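Local coordinates for RhCC (Rhodococcus jostii, PDB 4U5R), which probably acts as a cofactor-independent oxygenase of the tautomerase superfamily, working as a trimer of beta-alpha-beta subunits with a magnesium-binding site, at residues Val119-Glu124 / Lys129-Glu134; Thr25-Asp30 / Met83-Glu88; Arg36-Val41 / Asp111-Gln116; Glu18-Ala23 / Ala91-Glu96. The protein carries 1 engineered substitution. All coordinates share one frame; numbering follows the deposited sequence.

Contact 1 of 4, residues Val119-Glu124 / Lys129-Glu134; sequences VPPPPE and KLWAKE
Pro-121 puts the CD corner of its ring over one face of the Trp-131 indole, tying an extended proline run, with polyproline II-like backbone angles, back onto helix 126-134, the first helix to follow it in this tautomerase-superfamily chain. The chief interaction is CH-pi. Pro-121 CD stands 3.4 Å from the centroid of the six-membered ring of Trp-131 and only 7° off its normal, so that carbon sits almost straight above the middle of the six-membered ring, and the ring atom CZ3 of Trp-131 is 3.6 Å from CD. A chi1 of -82° sets CG of Trp-131 opposite its own carbonyl carbon, which swings the indole off the helix toward the prolines. Looser apolar packing adds to this: Pro-120 CA approaches Trp-131 CH2 obliquely at 3.9 Å.

Polar atoms find their partners elsewhere. Val-119 O makes a van der Waals approach of 3.9 Å to Trp-131 CH2, but its hydrogen bond is with the hydroxyl of Tyr-140. Trp-131 NE1 donates to the carbonyl O of Ile-138, which pins the far edge of the indole. Tyr-38 touches Pro-120, Pro-121 and Trp-131 alike, joining this proline segment and the helix to the body of the domain. At the solvent-exposed end the chain of Lys-129 bends at its last torsion, bringing NZ to 3.0 Å from Glu-124 O, yet at an angle too poor for a hydrogen bond.

Contact 2 of 4, residues Thr25-Asp30 / Met83-Glu88; sequences TSIYVD and MTVAEE
Ile-27 and Val-85 point toward each other from two facing helices and lie alongside each other, pointing opposite ways, so that they meet flank to flank. The touching branch of Ile-27 is CG1, which stands 3.8 Å from Val-85 CG1. On the valine that methyl lies anti to the backbone N (chi1 177°), directed at the isoleucine. The second torsion of Ile-27 is also extended (177°), and it carries CD1 beyond the valine until it rests 3.9 Å from Ala-86 CA. A small residue here lets the methyl reach the helix backbone itself, while Ile-27 CG2 stays 4.2 Å from Val-85 CG1.

The two helices, 14-32 and 76-90, run in broadly opposite senses but strongly inclined to each other, and each makes the crossover of a beta-alpha-beta unit, linking parallel strands of the four-stranded sheet: 2-8 with 40-46, and 61-68 with 100-107. No hydrogen bond joins the two segments, and all three touching residues are buried. Next to the isoleucine, Tyr-28 packs on Met-82, and its hydroxyl is hydrogen-bonded to Trp-3 and His-68. On the other helix, Met-83 and Glu-87 pack on Arg-114 of the second subunit. Ile-27 also touches the side chain of Lys-89, one turn beyond Val-85.

Contact 3 of 4, residues Arg36-Val41 / Asp111-Gln116; sequences RFYVVV and DLWRTQ
Tyr-38 and Trp-113 form a T-shaped aromatic pair in which the indole supplies the edge and the phenol ring the face. The centroids of the tyrosine ring and of the six-membered ring of Trp-113 lie 5.1 Å apart with their planes at 80°. One corner does the touching: Trp-113 CH2 sits over the phenol, off-centre toward its rim, 3.6 Å from Tyr-38 CE2. The near-extended first torsion of the tryptophan (chi1 167°) makes the indole reach outward from its strand to present this corner.

A second, lighter apolar contact brings the methyl CG2 of Thr-115 to the edge of the Phe-37 ring, 4.3 Å from Phe-37 CE1.

No hydrogen bond spans the two segments; the polar bonds lie within 111-116 or run to another subunit. Arg-114 NH1 donates to Trp-113 O over 3.0 Å, fairly straight at 162°, from above the carbonyl plane though within the plane of its own guanidinium. Trp-113 NE1 donates to Glu-102 of the third subunit. Strand 113-115 and Val-40 and Val-41 pair antiparallel with a strand of that same subunit, so the sheet continues across the trimer interface.

Chemically, the C-H edge of the indole, weakly electropositive, is matched to the electron-rich phenol face inside the subunit, while the N-H of the same indole serves the interface. One side chain therefore couples the packing within the chain to its assembly.

Contact 4 of 4, residues Glu18-Ala23 / Ala91-Glu96; sequences EQLSEA and APFIKE
The crossover helix 14-32 meets the turn that leads from helix 76-90 into strand 100-107 where Leu-20 and Gln-19 pack on the ring of Phe-93. The contact is apolar packing in the beta-alpha-beta fold of the tautomerase superfamily, joining the helix of one crossover to the exit of the other. Leu-20 CB stands over the centre of the phenyl face, 3.9 Å from the centroid of the Phe-93 ring and 7° off its normal, a CH-pi contact centred on the ring. With chi1 at 176°, Leu-20 turns its branch away from its own backbone N and along the ring, with CD1 3.7 Å from Phe-93 CD2. The far end of the ring slips under the helix backbone: Phe-93 CZ is 3.7 Å from Leu-20 N.

Around this pair, Phe-12 touches both Leu-20 and Phe-93, and Leu-20 reaches Leu-90 and Phe-43 as well. The turn bearing the phenylalanine is closed by Glu-96 N, which donates to Ala-91 O over 2.8 Å. Glu-18, on the same helical segment, forms a salt bridge with Lys-56 of the third subunit. Toward solvent, the extended chain of Gln-19 crosses the ring at about a right angle, the amide plane turned 63° from it; CB lies 3.7 Å from Phe-93 CZ, and OE1 is 4.0 Å from Phe-93 CE1.

How the contacts relate
From the N terminus, helix 14-32 opens contact 4 and then contact 2, and the chain passes on to open contact 3 as it enters strand 40-46. Helix 76-90 closes contact 2, and the turn after it closes contact 4, so contact 2 is enclosed by contact 4 and the two bind the crossover helices together. Contact 3 closes last of these, at strand 113-115, and crosses both. A salt bridge between Arg-36 and Glu-22 joins contacts 3 and 4 directly, and both touch the third subunit. Contact 1 follows in series as a short local loop, and it abuts contact 3 through Tyr-38 and strand 113-115, fastening the proline segment and helix 126-134 to the core.

Contact 1 of 4, residues Val119-Glu124 / Lys129-Glu134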
loop_
_atom_site.group_PDB
_atom_site.type_symbol
_atom_site.label_atom_id
_atom_site.label_comp_id
_atom_site.label_asym_id
_atom_site.label_seq_id
_atom_site.Cartn_x
_atom_site.Cartn_y
_atom_site.Cartn_z
ATOM N N VAL B 119 20.174 0.213 -8.887
ATOM C CA VAL B 119 20.241 0.775 -7.543
ATOM C C VAL B 119 20.268 2.291 -7.655
ATOM O O VAL B 119 21.188 2.845 -8.252
ATOM C CB VAL B 119 21.504 0.294 -6.790
ATOM C CG1 VAL B 119 21.640 0.994 -5.432
ATOM C CG2 VAL B 119 21.504 -1.221 -6.639
ATOM N N PRO B 120 19.255 2.972 -7.101
ATOM C CA PRO B 120 19.342 4.435 -7.113
ATOM C C PRO B 120 20.560 4.941 -6.335
ATOM O O PRO B 120 20.962 4.328 -5.351
ATOM C CB PRO B 120 18.024 4.864 -6.451
ATOM C CG PRO B 120 17.090 3.715 -6.745
ATOM C CD PRO B 120 17.952 2.506 -6.586
ATOM N N PRO B 121 21.162 6.042 -6.799
ATOM C CA PRO B 121 22.401 6.524 -6.167
ATOM C C PRO B 121 22.155 7.168 -4.804
ATOM O O PRO B 121 21.012 7.443 -4.461
ATOM C CB PRO B 121 22.930 7.550 -7.175
ATOM C CG PRO B 121 21.736 7.964 -7.954
ATOM C CD PRO B 121 20.867 6.749 -8.051
ATOM N N PRO B 122 23.220 7.381 -4.016
ATOM C CA PRO B 122 23.005 7.973 -2.694
ATOM C C PRO B 122 22.419 9.379 -2.777
ATOM O O PRO B 122 22.678 10.094 -3.746
ATOM C CB PRO B 122 24.418 8.008 -2.093
ATOM C CG PRO B 122 25.173 6.964 -2.840
ATOM C CD PRO B 122 24.637 7.039 -4.236
ATOM N N PRO B 123 21.633 9.767 -1.764
ATOM C CA PRO B 123 21.094 11.125 -1.650
ATOM C C PRO B 123 22.193 12.176 -1.722
ATOM O O PRO B 123 23.229 12.023 -1.068
ATOM C CB PRO B 123 20.423 11.121 -0.271
ATOM C CG PRO B 123 20.088 9.684 -0.026
ATOM C CD PRO B 123 21.218 8.911 -0.638
ATOM N N GLU B 124 21.971 13.200 -2.543
ATOM C CA GLU B 124 22.877 14.343 -2.692
ATOM C C GLU B 124 24.240 13.973 -3.287
ATOM O O GLU B 124 25.189 14.753 -3.207
ATOM C CB GLU B 124 23.062 15.047 -1.342
ATOM C CG GLU B 124 21.756 15.568 -0.749
ATOM C CD GLU B 124 21.905 16.055 0.683
ATOM O OE1 GLU B 124 23.054 16.238 1.141
ATOM O OE2 GLU B 124 20.866 16.255 1.351
ATOM N N LYS B 129 22.570 13.711 -8.791
ATOM C CA LYS B 129 22.455 14.950 -9.547
ATOM C C LYS B 129 22.499 14.722 -11.055
ATOM O O LYS B 129 21.837 15.424 -11.808
ATOM C CB LYS B 129 23.560 15.929 -9.149
ATOM C CG LYS B 129 23.476 16.435 -7.719
ATOM C CD LYS B 129 24.580 17.458 -7.454
ATOM C CE LYS B 129 24.478 18.080 -6.063
ATOM N NZ LYS B 129 24.799 17.108 -4.982
ATOM N N LEU B 130 23.293 13.747 -11.490
ATOM C CA LEU B 130 23.383 13.385 -12.903
ATOM C C LEU B 130 22.088 12.769 -13.420
ATOM O O LEU B 130 21.593 13.105 -14.499
ATOM C CB LEU B 130 24.540 12.403 -13.112
ATOM C CG LEU B 130 24.960 12.108 -14.550
ATOM C CD1 LEU B 130 25.465 13.378 -15.220
ATOM C CD2 LEU B 130 26.038 11.025 -14.576
ATOM N N TRP B 131 21.551 11.849 -12.633
ATOM C CA TRP B 131 20.244 11.284 -12.918
ATOM C C TRP B 131 19.174 12.367 -13.032
ATOM O O TRP B 131 18.308 12.288 -13.901
ATOM C CB TRP B 131 19.858 10.280 -11.833
ATOM C CG TRP B 131 20.446 8.915 -11.993
ATOM C CD1 TRP B 131 21.630 8.580 -12.596
ATOM C CD2 TRP B 131 19.867 7.692 -11.537
ATOM N NE1 TRP B 131 21.821 7.215 -12.539
ATOM C CE2 TRP B 131 20.752 6.648 -11.895
ATOM C CE3 TRP B 131 18.686 7.375 -10.855
ATOM C CZ2 TRP B 131 20.491 5.316 -11.599
ATOM C CZ3 TRP B 131 18.435 6.057 -10.548
ATOM C CH2 TRP B 131 19.329 5.038 -10.928
ATOM N N ALA B 132 19.242 13.379 -12.171
ATOM C CA ALA B 132 18.259 14.470 -12.200
ATOM C C ALA B 132 18.413 15.314 -13.474
ATOM O O ALA B 132 17.429 15.591 -14.170
ATOM C CB ALA B 132 18.385 15.339 -10.957
ATOM N N LYS B 133 19.654 15.673 -13.798
ATOM C CA LYS B 133 19.944 16.496 -14.968
ATOM C C LYS B 133 19.524 15.803 -16.268
ATOM O O LYS B 133 18.948 16.422 -17.172
ATOM C CB LYS B 133 21.441 16.837 -14.998
ATOM C CG LYS B 133 21.853 17.833 -16.069
ATOM C CD LYS B 133 23.357 18.073 -16.053
ATOM C CE LYS B 133 24.121 16.785 -16.336
ATOM N NZ LYS B 133 23.759 16.192 -17.661
ATOM N N GLU B 134 19.816 14.514 -16.361
ATOM C CA GLU B 134 19.474 13.737 -17.541
ATOM C C GLU B 134 18.012 13.336 -17.545
ATOM O O GLU B 134 17.430 13.057 -18.597
ATOM C CB GLU B 134 20.346 12.484 -17.617
ATOM C CG GLU B 134 21.807 12.786 -17.824
ATOM C CD GLU B 134 22.093 13.249 -19.240
ATOM O OE1 GLU B 134 21.249 13.004 -20.130
ATOM O OE2 GLU B 134 23.158 13.861 -19.457
#

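Contact 2 of 4, residues Thr25-Asp30 / Met83-Glu88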
loop_
_atom_site.group_PDB
_atom_site.type_symbol
_atom_site.label_atom_id
_atom_site.label_comp_id
_atom_site.label_asym_id
_atom_site.label_seq_id
_atom_site.Cartn_x
_atom_site.Cartn_y
_atom_site.Cartn_z
ATOM N N THR B 25 5.238 16.588 -8.470
ATOM C CA THR B 25 6.650 16.457 -8.829
ATOM C C THR B 25 7.456 17.671 -8.373
ATOM O O THR B 25 8.568 17.528 -7.857
ATOM C CB THR B 25 6.807 16.280 -10.349
ATOM O OG1 THR B 25 6.138 15.080 -10.751
ATOM C CG2 THR B 25 8.289 16.197 -10.760
ATOM N N SER B 26 6.892 18.868 -8.544
ATOM C CA SER B 26 7.615 20.086 -8.151
ATOM C C SER B 26 7.983 20.128 -6.647
ATOM O O SER B 26 9.017 20.687 -6.280
ATOM C CB SER B 26 6.802 21.328 -8.530
ATOM O OG SER B 26 5.753 21.565 -7.607
ATOM N N ILE B 27 7.162 19.524 -5.785
ATOM C CA ILE B 27 7.525 19.378 -4.372
ATOM C C ILE B 27 8.929 18.800 -4.190
ATOM O O ILE B 27 9.755 19.348 -3.454
ATOM C CB ILE B 27 6.540 18.462 -3.603
ATOM C CG1 ILE B 27 5.120 19.036 -3.627
ATOM C CG2 ILE B 27 6.996 18.294 -2.163
ATOM C CD1 ILE B 27 4.081 18.142 -2.943
ATOM N N TYR B 28 9.201 17.692 -4.867
ATOM C CA TYR B 28 10.443 16.968 -4.628
ATOM C C TYR B 28 11.618 17.559 -5.386
ATOM O O TYR B 28 12.749 17.507 -4.900
ATOM C CB TYR B 28 10.272 15.496 -4.985
ATOM C CG TYR B 28 9.141 14.869 -4.218
ATOM C CD1 TYR B 28 9.332 14.408 -2.917
ATOM C CD2 TYR B 28 7.873 14.754 -4.783
ATOM C CE1 TYR B 28 8.288 13.843 -2.197
ATOM C CE2 TYR B 28 6.824 14.192 -4.071
ATOM C CZ TYR B 28 7.039 13.734 -2.787
ATOM O OH TYR B 28 5.995 13.165 -2.093
ATOM N N VAL B 29 11.350 18.118 -6.564
ATOM C CA VAL B 29 12.360 18.877 -7.302
ATOM C C VAL B 29 12.772 20.116 -6.512
ATOM O O VAL B 29 13.961 20.365 -6.304
ATOM C CB VAL B 29 11.862 19.329 -8.690
ATOM C CG1 VAL B 29 12.907 20.240 -9.345
ATOM C CG2 VAL B 29 11.580 18.144 -9.582
ATOM N N ASP B 30 11.785 20.881 -6.055
ATOM C CA ASP B 30 12.061 22.156 -5.398
ATOM C C ASP B 30 12.707 21.993 -4.028
ATOM O O ASP B 30 13.605 22.757 -3.670
ATOM C CB ASP B 30 10.779 22.988 -5.262
ATOM C CG ASP B 30 10.264 23.481 -6.596
ATOM O OD1 ASP B 30 11.025 23.385 -7.581
ATOM O OD2 ASP B 30 9.116 23.983 -6.660
ATOM N N MET B 83 3.457 17.753 4.719
ATOM C CA MET B 83 1.995 17.733 4.710
ATOM C C MET B 83 1.439 19.074 4.257
ATOM O O MET B 83 0.483 19.129 3.483
ATOM C CB MET B 83 1.439 17.379 6.098
ATOM C CG MET B 83 1.955 16.059 6.650
ATOM S SD MET B 83 1.944 14.690 5.461
ATOM C CE MET B 83 0.193 14.393 5.143
ATOM N N THR B 84 2.048 20.157 4.727
ATOM C CA THR B 84 1.561 21.486 4.385
ATOM C C THR B 84 1.700 21.732 2.886
ATOM O O THR B 84 0.761 22.173 2.226
ATOM C CB THR B 84 2.308 22.578 5.183
ATOM O OG1 THR B 84 2.033 22.406 6.579
ATOM C CG2 THR B 84 1.857 23.969 4.749
ATOM N N VAL B 85 2.864 21.412 2.337
ATOM C CA VAL B 85 3.093 21.637 0.918
ATOM C C VAL B 85 2.244 20.703 0.034
ATOM O O VAL B 85 1.726 21.117 -1.005
ATOM C CB VAL B 85 4.586 21.479 0.585
ATOM C CG1 VAL B 85 4.810 21.632 -0.902
ATOM C CG2 VAL B 85 5.391 22.526 1.342
ATOM N N ALA B 86 2.077 19.455 0.457
ATOM C CA ALA B 86 1.220 18.518 -0.261
ATOM C C ALA B 86 -0.202 19.064 -0.396
ATOM O O ALA B 86 -0.772 19.030 -1.478
ATOM C CB ALA B 86 1.197 17.173 0.444
ATOM N N GLU B 87 -0.760 19.579 0.698
ATOM C CA GLU B 87 -2.127 20.096 0.663
ATOM C C GLU B 87 -2.205 21.332 -0.219
ATOM O O GLU B 87 -3.197 21.547 -0.918
ATOM C CB GLU B 87 -2.638 20.417 2.076
ATOM C CG GLU B 87 -2.791 19.205 2.982
ATOM C CD GLU B 87 -3.976 18.321 2.627
ATOM O OE1 GLU B 87 -4.768 18.681 1.724
ATOM O OE2 GLU B 87 -4.103 17.251 3.262
ATOM N N GLU B 88 -1.140 22.125 -0.199
ATOM C CA GLU B 88 -1.055 23.317 -1.037
ATOM C C GLU B 88 -1.149 22.977 -2.529
ATOM O O GLU B 88 -1.850 23.660 -3.272
ATOM C CB GLU B 88 0.242 24.082 -0.731
ATOM C CG GLU B 88 0.111 25.057 0.433
ATOM C CD GLU B 88 1.429 25.694 0.843
ATOM O OE1 GLU B 88 2.451 25.472 0.156
ATOM O OE2 GLU B 88 1.445 26.409 1.870
#

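Contact 3 of 4, residues Arg36-Val41 / Asp111-Gln116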
loop_
_atom_site.group_PDB
_atom_site.type_symbol
_atom_site.label_atom_id
_atom_site.label_comp_id
_atom_site.label_asym_id
_atom_site.label_seq_id
_atom_site.Cartn_x
_atom_site.Cartn_y
_atom_site.Cartn_z
ATOM N N ARG B 36 13.194 14.063 -11.510
ATOM C CA ARG B 36 11.759 14.184 -11.707
ATOM C C ARG B 36 11.117 12.815 -11.847
ATOM O O ARG B 36 10.031 12.577 -11.298
ATOM C CB ARG B 36 11.452 15.046 -12.931
ATOM C CG ARG B 36 11.929 16.476 -12.821
ATOM C CD ARG B 36 11.675 17.194 -14.129
ATOM N NE ARG B 36 10.259 17.111 -14.448
ATOM C CZ ARG B 36 9.357 17.979 -14.007
ATOM N NH1 ARG B 36 8.080 17.826 -14.322
ATOM N NH2 ARG B 36 9.739 19.003 -13.250
ATOM N N PHE B 37 11.789 11.897 -12.538
ATOM C CA PHE B 37 11.176 10.608 -12.834
ATOM C C PHE B 37 11.018 9.691 -11.608
ATOM O O PHE B 37 10.324 8.683 -11.715
ATOM C CB PHE B 37 11.951 9.859 -13.931
ATOM C CG PHE B 37 13.312 9.389 -13.507
ATOM C CD1 PHE B 37 13.490 8.140 -12.930
ATOM C CD2 PHE B 37 14.417 10.184 -13.733
ATOM C CE1 PHE B 37 14.752 7.718 -12.551
ATOM C CE2 PHE B 37 15.683 9.761 -13.358
ATOM C CZ PHE B 37 15.843 8.522 -12.773
ATOM N N TYR B 38 11.655 10.024 -10.476
ATOM C CA TYR B 38 11.376 9.344 -9.196
ATOM C C TYR B 38 9.912 9.497 -8.787
ATOM O O TYR B 38 9.363 8.624 -8.106
ATOM C CB TYR B 38 12.234 9.879 -8.038
ATOM C CG TYR B 38 13.671 9.416 -7.971
ATOM C CD1 TYR B 38 14.240 8.678 -8.995
ATOM C CD2 TYR B 38 14.454 9.729 -6.871
ATOM C CE1 TYR B 38 15.564 8.274 -8.930
ATOM C CE2 TYR B 38 15.771 9.322 -6.789
ATOM C CZ TYR B 38 16.316 8.602 -7.822
ATOM O OH TYR B 38 17.629 8.216 -7.747
ATOM N N VAL B 39 9.288 10.605 -9.183
ATOM C CA VAL B 39 7.926 10.906 -8.732
ATOM C C VAL B 39 6.879 10.235 -9.626
ATOM O O VAL B 39 6.648 10.643 -10.768
ATOM C CB VAL B 39 7.680 12.432 -8.686
ATOM C CG1 VAL B 39 6.396 12.741 -7.938
ATOM C CG2 VAL B 39 8.837 13.135 -8.001
ATOM N N VAL B 40 6.239 9.214 -9.069
ATOM C CA VAL B 40 5.231 8.437 -9.783
ATOM C C VAL B 40 3.861 8.727 -9.163
ATOM O O VAL B 40 3.681 8.652 -7.935
ATOM C CB VAL B 40 5.546 6.923 -9.730
ATOM C CG1 VAL B 40 4.408 6.110 -10.324
ATOM C CG2 VAL B 40 6.876 6.621 -10.437
ATOM N N VAL B 41 2.899 9.081 -10.007
ATOM C CA VAL B 41 1.535 9.328 -9.549
ATOM C C VAL B 41 0.566 8.432 -10.323
ATOM O O VAL B 41 0.449 8.501 -11.563
ATOM C CB VAL B 41 1.114 10.807 -9.715
ATOM C CG1 VAL B 41 -0.298 10.997 -9.174
ATOM C CG2 VAL B 41 2.059 11.741 -8.985
ATOM N N ASP B 111 16.618 0.808 0.692
ATOM C CA ASP B 111 17.458 -0.209 0.067
ATOM C C ASP B 111 16.647 -1.337 -0.567
ATOM O O ASP B 111 17.213 -2.273 -1.124
ATOM C CB ASP B 111 18.451 -0.781 1.091
ATOM C CG ASP B 111 17.771 -1.468 2.276
ATOM O OD1 ASP B 111 16.545 -1.328 2.472
ATOM O OD2 ASP B 111 18.490 -2.151 3.039
ATOM N N LEU B 112 15.324 -1.241 -0.505
ATOM C CA LEU B 112 14.473 -2.270 -1.114
ATOM C C LEU B 112 13.733 -1.683 -2.306
ATOM O O LEU B 112 12.524 -1.807 -2.427
ATOM C CB LEU B 112 13.486 -2.853 -0.096
ATOM C CG LEU B 112 14.109 -3.638 1.060
ATOM C CD1 LEU B 112 13.025 -4.192 1.970
ATOM C CD2 LEU B 112 14.962 -4.766 0.503
ATOM N N TRP B 113 14.496 -1.080 -3.208
ATOM C CA TRP B 113 13.953 -0.205 -4.229
ATOM C C TRP B 113 14.882 -0.209 -5.429
ATOM O O TRP B 113 16.074 0.000 -5.283
ATOM C CB TRP B 113 13.785 1.203 -3.645
ATOM C CG TRP B 113 13.516 2.291 -4.642
ATOM C CD1 TRP B 113 12.658 2.248 -5.713
ATOM C CD2 TRP B 113 14.111 3.595 -4.661
ATOM N NE1 TRP B 113 12.677 3.450 -6.379
ATOM C CE2 TRP B 113 13.562 4.290 -5.755
ATOM C CE3 TRP B 113 15.052 4.239 -3.850
ATOM C CZ2 TRP B 113 13.934 5.598 -6.073
ATOM C CZ3 TRP B 113 15.419 5.535 -4.165
ATOM C CH2 TRP B 113 14.857 6.204 -5.264
ATOM N N ARG B 114 14.346 -0.467 -6.615
ATOM C CA ARG B 114 15.142 -0.391 -7.826
ATOM C C ARG B 114 14.332 0.368 -8.857
ATOM O O ARG B 114 13.103 0.262 -8.891
ATOM C CB ARG B 114 15.507 -1.789 -8.357
ATOM C CG ARG B 114 16.265 -2.686 -7.374
ATOM C CD ARG B 114 17.703 -2.197 -7.227
ATOM N NE ARG B 114 18.524 -3.084 -6.410
ATOM C CZ ARG B 114 18.735 -2.935 -5.104
ATOM N NH1 ARG B 114 18.165 -1.936 -4.425
ATOM N NH2 ARG B 114 19.513 -3.805 -4.465
ATOM N N THR B 115 15.001 1.125 -9.711
ATOM C CA THR B 115 14.308 1.725 -10.839
ATOM C C THR B 115 15.058 1.371 -12.127
ATOM O O THR B 115 16.275 1.490 -12.194
ATOM C CB THR B 115 14.145 3.247 -10.669
ATOM O OG1 THR B 115 13.305 3.754 -11.726
ATOM C CG2 THR B 115 15.506 3.961 -10.634
ATOM N N GLN B 116 14.315 0.903 -13.128
ATOM C CA GLN B 116 14.879 0.300 -14.348
ATOM C C GLN B 116 15.937 -0.771 -14.029
ATOM O O GLN B 116 16.925 -0.934 -14.763
ATOM C CB GLN B 116 15.473 1.380 -15.262
ATOM C CG GLN B 116 15.275 1.136 -16.759
ATOM C CD GLN B 116 13.880 1.476 -17.271
ATOM O OE1 GLN B 116 12.952 1.730 -16.504
ATOM N NE2 GLN B 116 13.739 1.502 -18.582
#

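Contact 4 of 4, residues Glu18-Ala23 / Ala91-Glu96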
loop_
_atom_site.group_PDB
_atom_site.type_symbol
_atom_site.label_atom_id
_atom_site.label_comp_id
_atom_site.label_asym_id
_atom_site.label_seq_id
_atom_site.Cartn_x
_atom_site.Cartn_y
_atom_site.Cartn_z
ATOM N N GLU B 18 -1.926 15.730 -15.774
ATOM C CA GLU B 18 -0.617 16.285 -16.086
ATOM C C GLU B 18 -0.269 17.451 -15.155
ATOM O O GLU B 18 0.803 17.473 -14.538
ATOM C CB GLU B 18 -0.580 16.736 -17.545
ATOM C CG GLU B 18 0.794 17.138 -18.029
ATOM C CD GLU B 18 0.820 17.298 -19.529
ATOM O OE1 GLU B 18 -0.003 18.077 -20.055
ATOM O OE2 GLU B 18 1.647 16.628 -20.182
ATOM N N GLN B 19 -1.189 18.403 -15.031
ATOM C CA GLN B 19 -0.982 19.564 -14.174
ATOM C C GLN B 19 -0.793 19.194 -12.705
ATOM O O GLN B 19 0.118 19.710 -12.058
ATOM C CB GLN B 19 -2.150 20.545 -14.323
ATOM C CG GLN B 19 -2.219 21.175 -15.716
ATOM C CD GLN B 19 -3.444 22.054 -15.918
ATOM O OE1 GLN B 19 -4.024 22.566 -14.962
ATOM N NE2 GLN B 19 -3.841 22.232 -17.175
ATOM N N LEU B 20 -1.637 18.305 -12.179
ATOM C CA LEU B 20 -1.520 17.905 -10.777
ATOM C C LEU B 20 -0.259 17.063 -10.509
ATOM O O LEU B 20 0.424 17.289 -9.504
ATOM C CB LEU B 20 -2.777 17.146 -10.342
ATOM C CG LEU B 20 -2.777 16.584 -8.918
ATOM C CD1 LEU B 20 -2.372 17.618 -7.868
ATOM C CD2 LEU B 20 -4.153 16.005 -8.614
ATOM N N SER B 21 0.073 16.134 -11.404
ATOM C CA SER B 21 1.301 15.348 -11.232
ATOM C C SER B 21 2.542 16.229 -11.366
ATOM O O SER B 21 3.554 15.987 -10.700
ATOM C CB SER B 21 1.360 14.175 -12.222
ATOM O OG SER B 21 1.381 14.604 -13.573
ATOM N N GLU B 22 2.462 17.261 -12.203
ATOM C CA GLU B 22 3.539 18.237 -12.301
ATOM C C GLU B 22 3.715 18.996 -10.973
ATOM O O GLU B 22 4.842 19.207 -10.502
ATOM C CB GLU B 22 3.263 19.208 -13.458
ATOM C CG GLU B 22 4.192 20.390 -13.500
ATOM C CD GLU B 22 5.629 19.988 -13.744
ATOM O OE1 GLU B 22 5.855 18.902 -14.322
ATOM O OE2 GLU B 22 6.533 20.764 -13.358
ATOM N N ALA B 23 2.603 19.387 -10.359
ATOM C CA ALA B 23 2.673 20.103 -9.090
ATOM C C ALA B 23 3.262 19.238 -7.984
ATOM O O ALA B 23 4.073 19.702 -7.176
ATOM C CB ALA B 23 1.290 20.604 -8.689
ATOM N N ALA B 91 -4.896 21.437 -3.374
ATOM C CA ALA B 91 -6.087 22.277 -3.168
ATOM C C ALA B 91 -6.780 22.777 -4.448
ATOM O O ALA B 91 -8.003 22.754 -4.508
ATOM C CB ALA B 91 -5.733 23.468 -2.279
ATOM N N PRO B 92 -6.018 23.220 -5.472
ATOM C CA PRO B 92 -6.730 23.693 -6.671
ATOM C C PRO B 92 -7.550 22.632 -7.405
ATOM O O PRO B 92 -8.553 22.979 -8.052
ATOM C CB PRO B 92 -5.592 24.204 -7.566
ATOM C CG PRO B 92 -4.536 24.611 -6.591
ATOM C CD PRO B 92 -4.577 23.521 -5.555
ATOM N N PHE B 93 -7.161 21.365 -7.276
ATOM C CA PHE B 93 -7.827 20.267 -7.982
ATOM C C PHE B 93 -8.845 19.511 -7.135
ATOM O O PHE B 93 -9.728 18.846 -7.675
ATOM C CB PHE B 93 -6.781 19.272 -8.500
ATOM C CG PHE B 93 -5.740 19.892 -9.392
ATOM C CD1 PHE B 93 -5.927 19.961 -10.768
ATOM C CD2 PHE B 93 -4.562 20.382 -8.853
ATOM C CE1 PHE B 93 -4.958 20.532 -11.588
ATOM C CE2 PHE B 93 -3.598 20.960 -9.663
ATOM C CZ PHE B 93 -3.794 21.028 -11.036
ATOM N N ILE B 94 -8.706 19.599 -5.819
ATOM C CA ILE B 94 -9.503 18.768 -4.925
ATOM C C ILE B 94 -10.341 19.643 -3.975
ATOM O O ILE B 94 -11.549 19.786 -4.190
ATOM C CB ILE B 94 -8.588 17.778 -4.173
ATOM C CG1 ILE B 94 -7.917 16.866 -5.208
ATOM C CG2 ILE B 94 -9.389 16.926 -3.203
ATOM C CD1 ILE B 94 -6.784 16.029 -4.666
ATOM N N LYS B 95 -9.729 20.248 -2.958
ATOM C CA LYS B 95 -10.481 21.131 -2.053
ATOM C C LYS B 95 -11.324 22.155 -2.810
ATOM O O LYS B 95 -12.529 22.276 -2.554
ATOM C CB LYS B 95 -9.539 21.860 -1.086
ATOM C CG LYS B 95 -10.240 22.859 -0.152
ATOM C CD LYS B 95 -9.242 23.536 0.788
ATOM C CE LYS B 95 -9.934 24.419 1.823
ATOM N NZ LYS B 95 -10.631 23.598 2.868
ATOM N N GLU B 96 -10.712 22.842 -3.770
ATOM C CA GLU B 96 -11.374 23.976 -4.428
ATOM C C GLU B 96 -12.381 23.561 -5.507
ATOM O O GLU B 96 -13.062 24.416 -6.081
ATOM C CB GLU B 96 -10.316 24.923 -5.009
ATOM C CG GLU B 96 -9.494 25.604 -3.915
ATOM C CD GLU B 96 -8.316 26.411 -4.446
ATOM O OE1 GLU B 96 -8.302 26.746 -5.647
ATOM O OE2 GLU B 96 -7.394 26.703 -3.652
#